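Local coordinates for AbiEi antitoxin C-terminal domain-containing protein (PDB 1ZEL) that is of unknown function but probably binds DNA through a winged-helix domain and may act as an AbiEi-type antitoxin, at residues S23-D28 with T39-E44. Sequence-based numbering, arbitrary orientation.
Sequences SGLARD and TQRLTE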
loop_
_atom_site.group_PDB
_atom_site.type_symbol
_atom_site.label_atom_id
_atom_site.label_comp_id
_atom_site.label_asym_id
_atom_site.label_seq_id
_atom_site.Cartn_x
_atom_site.Cartn_y
_atom_site.Cartn_z
ATOM N N SER A 23 -26.671 -18.953 -2.043
ATOM C CA SER A 23 -27.046 -18.628 -3.432
ATOM C C SER A 23 -27.091 -17.123 -3.657
ATOM O O SER A 23 -26.697 -16.621 -4.716
ATOM C CB SER A 23 -28.383 -19.272 -3.820
ATOM O OG SER A 23 -28.186 -20.650 -4.121
ATOM N N GLY A 24 -27.548 -16.395 -2.649
ATOM C CA GLY A 24 -27.613 -14.937 -2.741
ATOM C C GLY A 24 -26.238 -14.285 -2.782
ATOM O O GLY A 24 -26.025 -13.306 -3.517
ATOM N N LEU A 25 -25.337 -14.766 -1.930
ATOM C CA LEU A 25 -23.933 -14.335 -1.934
ATOM C C LEU A 25 -23.252 -14.746 -3.242
ATOM O O LEU A 25 -22.478 -13.979 -3.806
ATOM C CB LEU A 25 -23.198 -14.928 -0.723
ATOM C CG LEU A 25 -23.533 -14.250 0.618
ATOM C CD1 LEU A 25 -23.021 -15.097 1.820
ATOM C CD2 LEU A 25 -22.987 -12.859 0.677
ATOM N N ALA A 26 -23.560 -15.950 -3.735
ATOM C CA ALA A 26 -23.019 -16.406 -5.031
ATOM C C ALA A 26 -23.490 -15.505 -6.204
ATOM O O ALA A 26 -22.718 -15.232 -7.141
ATOM C CB ALA A 26 -23.429 -17.832 -5.274
ATOM N N ARG A 27 -24.740 -15.037 -6.156
ATOM C CA ARG A 27 -25.259 -14.133 -7.191
ATOM C C ARG A 27 -24.628 -12.734 -7.082
ATOM O O ARG A 27 -24.270 -12.105 -8.096
ATOM C CB ARG A 27 -26.802 -14.013 -7.126
ATOM C CG ARG A 27 -27.586 -15.102 -7.865
ATOM C CD ARG A 27 -29.082 -14.762 -7.964
ATOM N NE ARG A 27 -29.613 -14.275 -6.685
ATOM C CZ ARG A 27 -30.139 -15.042 -5.744
ATOM N NH1 ARG A 27 -30.242 -16.363 -5.933
ATOM N NH2 ARG A 27 -30.569 -14.479 -4.609
ATOM N N ASP A 28 -24.527 -12.243 -5.848
ATOM C CA ASP A 28 -24.182 -10.839 -5.602
ATOM C C ASP A 28 -22.681 -10.581 -5.500
ATOM O O ASP A 28 -22.202 -9.481 -5.820
ATOM C CB ASP A 28 -24.869 -10.351 -4.315
ATOM C CG ASP A 28 -26.382 -10.325 -4.437
ATOM O OD1 ASP A 28 -26.886 -10.445 -5.570
ATOM O OD2 ASP A 28 -27.057 -10.161 -3.400
ATOM N N THR A 39 -26.672 -10.943 8.421
ATOM C CA THR A 39 -27.903 -10.944 9.238
ATOM C C THR A 39 -29.160 -10.705 8.382
ATOM O O THR A 39 -30.168 -11.409 8.533
ATOM C CB THR A 39 -27.846 -9.879 10.388
ATOM O OG1 THR A 39 -26.733 -10.160 11.250
ATOM C CG2 THR A 39 -29.103 -9.904 11.226
ATOM N N GLN A 40 -29.102 -9.698 7.510
ATOM C CA GLN A 40 -30.190 -9.363 6.617
ATOM C C GLN A 40 -30.479 -10.512 5.642
ATOM O O GLN A 40 -31.628 -10.837 5.393
ATOM C CB GLN A 40 -29.866 -8.064 5.859
ATOM C CG GLN A 40 -30.860 -7.657 4.765
ATOM C CD GLN A 40 -32.288 -7.507 5.246
ATOM O OE1 GLN A 40 -32.556 -7.429 6.451
ATOM N NE2 GLN A 40 -33.224 -7.446 4.296
ATOM N N ARG A 41 -29.434 -11.124 5.104
ATOM C CA ARG A 41 -29.587 -12.232 4.162
ATOM C C ARG A 41 -30.204 -13.470 4.852
ATOM O O ARG A 41 -31.000 -14.201 4.258
ATOM C CB ARG A 41 -28.224 -12.612 3.584
ATOM C CG ARG A 41 -27.684 -11.572 2.610
ATOM C CD ARG A 41 -26.337 -11.995 2.025
ATOM N NE ARG A 41 -25.851 -11.001 1.065
ATOM C CZ ARG A 41 -26.177 -10.961 -0.227
ATOM N NH1 ARG A 41 -27.000 -11.854 -0.766
ATOM N NH2 ARG A 41 -25.662 -10.021 -1.001
ATOM N N LEU A 42 -29.858 -13.704 6.109
ATOM C CA LEU A 42 -30.511 -14.791 6.839
ATOM C C LEU A 42 -32.018 -14.572 6.931
ATOM O O LEU A 42 -32.801 -15.482 6.617
ATOM C CB LEU A 42 -29.915 -14.939 8.238
ATOM C CG LEU A 42 -28.505 -15.534 8.221
ATOM C CD1 LEU A 42 -27.934 -15.318 9.616
ATOM C CD2 LEU A 42 -28.593 -17.007 7.876
ATOM N N THR A 43 -32.406 -13.369 7.354
ATOM C CA THR A 43 -33.817 -12.971 7.503
ATOM C C THR A 43 -34.563 -13.123 6.187
ATOM O O THR A 43 -35.641 -13.721 6.147
ATOM C CB THR A 43 -33.925 -11.502 8.004
ATOM O OG1 THR A 43 -33.340 -11.397 9.312
ATOM C CG2 THR A 43 -35.389 -11.048 8.080
ATOM N N GLU A 44 -33.983 -12.581 5.121
ATOM C CA GLU A 44 -34.527 -12.707 3.766
ATOM C C GLU A 44 -34.767 -14.142 3.318
ATOM O O GLU A 44 -35.709 -14.403 2.571
ATOM C CB GLU A 44 -33.590 -12.045 2.765
ATOM C CG GLU A 44 -33.655 -10.543 2.837
ATOM C CD GLU A 44 -32.850 -9.850 1.744
ATOM O OE1 GLU A 44 -32.225 -10.542 0.894
ATOM O OE2 GLU A 44 -32.844 -8.596 1.749
#
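Arg41 reaches from helix 35-44 to helix 19-28 and does nearly all the work of this contact, putting its guanidinium against Leu25, with Asp28 at its edge. The methyl CD2 of Leu25 sits over one face of the group, toward its rim, 3.4 Å from Arg41 NE. The backbone of Gly24 also comes close, its carbonyl carbon 3.2 Å from Arg41 NH1; with no side chain here, the guanidinium can lie near the main chain. The arginine gets there by holding its chain fully extended from CG to NE (chi2 -179°, chi3 178°), bridging the axes of segments 23-28 and 39-44, which come within 11.3 Å of each other. The order helix 19-28, strand 33-34, helix 35-44, helix 51-61, then strands 64-66 and 72-75, is consistent with both helices lying in the winged-helix part of the protein; Leu42, the next residue, packs on Ala54 of helix 51-61.

The polar side is looser and faces solvent. Here a single oxygen of Asp28 takes both terminal nitrogens in an end-on salt bridge: OD2 lies 2.8 Å from Arg41 NH2, which it meets with its anti lone pair, and 3.1 Å from Arg41 NH1, in a more bent bond that arrives from above the carboxylate. Both bonds keep close to the guanidinium plane, although the carboxylate is turned 58° from it. Arg41 NE is bound by Asp37, one turn back, so carboxylates hold the guanidinium at two places and should limit its rotation. Farther out, Gln40 NE2 donates to Glu44 OE2 at 2.8 Å along the exposed flank of helix 35-44.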